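Local coordinates for protein peroxiredoxin (Clostridioides difficile, PDB 6TSB) that pairs a probable thiol-dependent peroxidase domain with a glycoside hydrolase family 18 chitinase domain in the spore coat, the latter being the part described here, at residues Ala239-Arg242 / Asn243-Ala247; Arg183-Asn187 / Ser188-Ile192. One frame throughout, in Å; residues are numbered along the deposited sequence.

Contact 1. Residues Ala239-Arg242 / Asn243-Ala247; sequences AMVR and NLENA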
loop_
_atom_site.group_PDB
_atom_site.type_symbol
_atom_site.label_atom_id
_atom_site.label_comp_id
_atom_site.label_asym_id
_atom_site.label_seq_id
_atom_site.Cartn_x
_atom_site.Cartn_y
_atom_site.Cartn_z
ATOM N N ALA A 239 -13.706 2.918 -21.290
ATOM C CA ALA A 239 -14.520 3.660 -22.279
ATOM C C ALA A 239 -13.828 3.664 -23.667
ATOM O O ALA A 239 -14.554 3.719 -24.689
ATOM C CB ALA A 239 -14.792 5.057 -21.767
ATOM N N MET A 240 -12.485 3.619 -23.731
ATOM C CA MET A 240 -11.738 3.616 -25.021
ATOM C C MET A 240 -11.834 2.235 -25.633
ATOM O O MET A 240 -12.111 2.137 -26.854
ATOM C CB MET A 240 -10.271 4.002 -24.851
ATOM C CG MET A 240 -10.128 5.471 -24.672
ATOM S SD MET A 240 -8.422 6.013 -24.858
ATOM C CE MET A 240 -8.692 7.744 -24.497
ATOM N N VAL A 241 -11.731 1.199 -24.811
ATOM C CA VAL A 241 -11.910 -0.189 -25.320
ATOM C C VAL A 241 -13.351 -0.388 -25.817
ATOM O O VAL A 241 -13.535 -1.010 -26.872
ATOM C CB VAL A 241 -11.559 -1.213 -24.247
ATOM C CG1 VAL A 241 -11.671 -2.617 -24.806
ATOM C CG2 VAL A 241 -10.180 -0.942 -23.680
ATOM N N ARG A 242 -14.343 0.101 -25.077
ATOM C CA ARG A 242 -15.775 -0.083 -25.446
ATOM C C ARG A 242 -16.078 0.747 -26.702
ATOM O O ARG A 242 -16.724 0.197 -27.599
ATOM C CB ARG A 242 -16.711 0.302 -24.290
ATOM C CG ARG A 242 -16.576 -0.569 -23.043
ATOM C CD ARG A 242 -16.501 -2.072 -23.299
ATOM N NE ARG A 242 -16.315 -2.777 -22.043
ATOM C CZ ARG A 242 -16.006 -4.059 -21.921
ATOM N NH1 ARG A 242 -15.834 -4.813 -23.001
ATOM N NH2 ARG A 242 -15.853 -4.573 -20.704
ATOM N N ASN A 243 -15.645 2.018 -26.746
ATOM C CA ASN A 243 -15.804 2.890 -27.933
ATOM C C ASN A 243 -15.240 2.196 -29.178
ATOM O O ASN A 243 -15.961 2.135 -30.209
ATOM C CB ASN A 243 -15.154 4.245 -27.690
ATOM C CG ASN A 243 -15.914 5.099 -26.706
ATOM O OD1 ASN A 243 -17.086 4.851 -26.398
ATOM N ND2 ASN A 243 -15.264 6.150 -26.251
ATOM N N LEU A 244 -14.017 1.655 -29.110
ATOM C CA LEU A 244 -13.407 0.964 -30.279
ATOM C C LEU A 244 -14.229 -0.279 -30.636
ATOM O O LEU A 244 -14.368 -0.569 -31.845
ATOM C CB LEU A 244 -11.951 0.592 -29.994
ATOM C CG LEU A 244 -10.976 1.766 -29.946
ATOM C CD1 LEU A 244 -9.656 1.329 -29.370
ATOM C CD2 LEU A 244 -10.753 2.382 -31.319
ATOM N N GLU A 245 -14.728 -1.012 -29.641
ATOM C CA GLU A 245 -15.432 -2.314 -29.872
ATOM C C GLU A 245 -16.767 -2.075 -30.600
ATOM O O GLU A 245 -17.077 -2.850 -31.520
ATOM C CB GLU A 245 -15.653 -3.053 -28.553
ATOM C CG GLU A 245 -14.416 -3.819 -28.086
ATOM C CD GLU A 245 -14.536 -4.422 -26.698
ATOM O OE1 GLU A 245 -15.276 -3.850 -25.864
ATOM O OE2 GLU A 245 -13.909 -5.457 -26.470
ATOM N N ASN A 246 -17.490 -1.020 -30.203
ATOM C CA ASN A 246 -18.839 -0.651 -30.693
ATOM C C ASN A 246 -18.744 0.030 -32.068
ATOM O O ASN A 246 -19.760 -0.075 -32.818
ATOM C CB ASN A 246 -19.560 0.233 -29.674
ATOM C CG ASN A 246 -20.008 -0.555 -28.466
ATOM O OD1 ASN A 246 -20.303 -1.739 -28.580
ATOM N ND2 ASN A 246 -20.033 0.095 -27.316
ATOM N N ALA A 247 -17.600 0.682 -32.381
ATOM C CA ALA A 247 -17.260 1.226 -33.727
ATOM C C ALA A 247 -16.722 0.117 -34.665
ATOM O O ALA A 247 -16.426 0.404 -35.845
ATOM C CB ALA A 247 -16.321 2.407 -33.592
HETATM O O HOH W 1 -14.556 -6.847 -24.357
#
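Residues Ala-239 to Asn-246 form the last turns of helix 237-246, and Ala-247 follows them; Leu-244 N bonds to Met-240 O, Glu-245 N to Val-241 O and Asn-246 N to Arg-242 O, each over 3.0 Å, in the i to i+4 pattern of an alpha-helix. On one flank, Arg-242 and Glu-245 lie side by side and join in a salt bridge, with NH1 of Arg-242 3.1 Å from OE1 of Glu-245. The carboxylate offers OE1 through its syn lone pair near the edge of the guanidinium and somewhat tilted from its plane, the two planes 28° apart. A bend at chi2 (-45°) brings the arginine chain round to the glutamate, and its CD passes 3.4 Å from Glu-245 OE1. A water donates to OE2 of Glu-245 over 2.6 Å and takes a weak bond from NH1 of Arg-242, so that the carboxylate is tied through both oxygens. CG1 of Val-241, anti to its own backbone N, lies alongside the glutamate chain and meets Glu-245 CD at 3.9 Å. Elsewhere round the helix, Asn-243 ND2 bonds to Gly-181 O. This is an amphipathic helix of the family 18 TIM barrel: Leu-244 packs on Phe-202 of strand 201-204, while the salt-bridged flank is turned to Tyr-320 and Leu-326 of the second subunit.

Contact 2. Residues Arg183-Asn187 / Ser188-Ile192; sequences RGYIN and SSAEI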
loop_
_atom_site.group_PDB
_atom_site.type_symbol
_atom_site.label_atom_id
_atom_site.label_comp_id
_atom_site.label_asym_id
_atom_site.label_seq_id
_atom_site.Cartn_x
_atom_site.Cartn_y
_atom_site.Cartn_z
ATOM N N ARG A 183 -13.749 9.782 -28.566
ATOM C CA ARG A 183 -14.864 10.050 -29.515
ATOM C C ARG A 183 -14.294 10.733 -30.761
ATOM O O ARG A 183 -14.566 10.246 -31.855
ATOM C CB ARG A 183 -15.946 10.929 -28.866
ATOM C CG ARG A 183 -16.745 10.251 -27.754
ATOM C CD ARG A 183 -17.945 9.380 -28.140
ATOM N NE ARG A 183 -18.446 8.622 -26.992
ATOM C CZ ARG A 183 -19.125 9.131 -25.958
ATOM N NH1 ARG A 183 -19.422 10.419 -25.905
ATOM N NH2 ARG A 183 -19.508 8.342 -24.970
ATOM N N GLY A 184 -13.564 11.832 -30.568
ATOM C CA GLY A 184 -12.833 12.564 -31.617
ATOM C C GLY A 184 -12.085 11.639 -32.567
ATOM O O GLY A 184 -12.184 11.875 -33.784
ATOM N N TYR A 185 -11.350 10.638 -32.057
ATOM C CA TYR A 185 -10.520 9.723 -32.887
ATOM C C TYR A 185 -11.467 8.824 -33.700
ATOM O O TYR A 185 -11.201 8.555 -34.891
ATOM C CB TYR A 185 -9.486 8.931 -32.058
ATOM C CG TYR A 185 -8.556 8.058 -32.879
ATOM C CD1 TYR A 185 -8.970 6.817 -33.338
ATOM C CD2 TYR A 185 -7.273 8.471 -33.236
ATOM C CE1 TYR A 185 -8.153 6.024 -34.128
ATOM C CE2 TYR A 185 -6.437 7.677 -34.019
ATOM C CZ TYR A 185 -6.891 6.465 -34.484
ATOM O OH TYR A 185 -6.121 5.669 -35.266
ATOM N N ILE A 186 -12.562 8.358 -33.111
ATOM C CA ILE A 186 -13.438 7.387 -33.821
ATOM C C ILE A 186 -14.181 8.082 -34.968
ATOM O O ILE A 186 -14.375 7.410 -36.018
ATOM C CB ILE A 186 -14.369 6.662 -32.847
ATOM C CG1 ILE A 186 -13.543 5.692 -32.002
ATOM C CG2 ILE A 186 -15.498 5.947 -33.596
ATOM C CD1 ILE A 186 -13.971 5.630 -30.583
ATOM N N ASN A 187 -14.539 9.353 -34.792
ATOM C CA ASN A 187 -15.380 10.139 -35.737
ATOM C C ASN A 187 -14.534 10.959 -36.727
ATOM O O ASN A 187 -15.064 11.227 -37.808
ATOM C CB ASN A 187 -16.333 11.087 -34.992
ATOM C CG ASN A 187 -17.318 10.358 -34.092
ATOM O OD1 ASN A 187 -17.792 9.257 -34.398
ATOM N ND2 ASN A 187 -17.592 10.953 -32.944
ATOM N N SER A 188 -13.316 11.389 -36.369
ATOM C CA SER A 188 -12.512 12.395 -37.119
ATOM C C SER A 188 -11.107 11.914 -37.521
ATOM O O SER A 188 -10.435 12.681 -38.254
ATOM C CB SER A 188 -12.389 13.651 -36.319
ATOM O OG SER A 188 -13.676 14.146 -36.018
ATOM N N SER A 189 -10.632 10.754 -37.045
ATOM C CA SER A 189 -9.261 10.265 -37.346
ATOM C C SER A 189 -9.316 8.954 -38.126
ATOM O O SER A 189 -8.645 8.868 -39.126
ATOM C CB SER A 189 -8.413 10.151 -36.115
ATOM O OG SER A 189 -8.252 11.435 -35.542
ATOM N N ALA A 190 -10.117 7.983 -37.733
ATOM C CA ALA A 190 -10.079 6.670 -38.394
ATOM C C ALA A 190 -11.480 6.079 -38.544
ATOM O O ALA A 190 -12.385 6.399 -37.749
ATOM C CB ALA A 190 -9.168 5.747 -37.635
ATOM N N GLU A 191 -11.605 5.259 -39.578
ATOM C CA GLU A 191 -12.790 4.459 -39.929
ATOM C C GLU A 191 -12.516 3.122 -39.271
ATOM O O GLU A 191 -11.983 2.242 -39.957
ATOM C CB GLU A 191 -12.980 4.321 -41.449
ATOM C CG GLU A 191 -13.177 5.636 -42.210
ATOM C CD GLU A 191 -13.424 5.434 -43.707
ATOM O OE1 GLU A 191 -12.548 4.841 -44.403
ATOM O OE2 GLU A 191 -14.522 5.816 -44.184
ATOM N N ILE A 192 -12.827 3.014 -37.976
ATOM C CA ILE A 192 -12.482 1.812 -37.160
ATOM C C ILE A 192 -12.969 0.565 -37.880
ATOM O O ILE A 192 -12.201 -0.417 -37.961
ATOM C CB ILE A 192 -13.086 1.881 -35.751
ATOM C CG1 ILE A 192 -12.644 3.133 -34.988
ATOM C CG2 ILE A 192 -12.794 0.585 -34.989
ATOM C CD1 ILE A 192 -11.146 3.371 -34.975
HETATM O O HOH W 2 -14.955 5.067 -37.052
#
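The short helix 183-188, which follows strand 174-179 of the family 18 TIM barrel, ends here in a turn where Tyr-185 meets Ser-189, Ala-190 and Ile-192. The helix finishes with Ser-188 N bonded to Gly-184 O at 2.9 Å. Beyond that, Tyr-185 O takes two backbone donors: Ser-189 N approaches from 43° above the carbonyl plane, whereas Ala-190 N, 3.1 Å from Tyr-185 O, lies almost in line with the carbonyl bond. The pair of bonds turns the chain back under the tyrosine side chain. CG anti to the backbone N (chi1 -176°) sends the ring out over the turn. CB of Ser-189 sits beneath one face in a CH-pi contact, 3.9 Å from the ring centroid and displaced toward CD2. Ala-190 CB comes in obliquely, 3.7 Å from Tyr-185 CE1, and Ile-192 CD1 meets the same CE1 at the ring edge, 4.1 Å away. In barrel terms, this turn leads from one short helix to the next, 192-195, both falling between strands 174-179 and 201-204 along the chain; Phe-158 of helix 154-169 packs against Tyr-185 and Ala-190. Ser-189 OG bonds to Pro-141 O and to a PEG molecule, probably from the crystallisation liquor. A water bridges the two helices, donating to Ile-186 O over 2.6 Å and accepting from Ile-192 N over 3.1 Å. Ile-186 O has a second donor in Arg-155, and CG1 of Ile-186 packs 4.0 Å from CG1 of Ile-192.

Contacts 1 and 2 meet where helix 237-246 packs on helix 183-188 and the turn after it. Their centres lie 11 Å apart, and contact 2 comes first in the sequence. Ile-186 joins them: its CD1 approaches Asn-243 CB at 3.4 Å, and its CG2 reaches Ala-247 CB at 3.6 Å. Ile-192 adds a second point of junction, with CG2 3.7 Å from Leu-244 O. The end of helix 237-246 thus rests on both short helices that contact 2 connects. A bound PEG, probably from the crystallisation liquor, lies about 3 Å from the Ser-189 side chain in contact 2, and PEG also lies about 5 Å from that of Met-240 in contact 1.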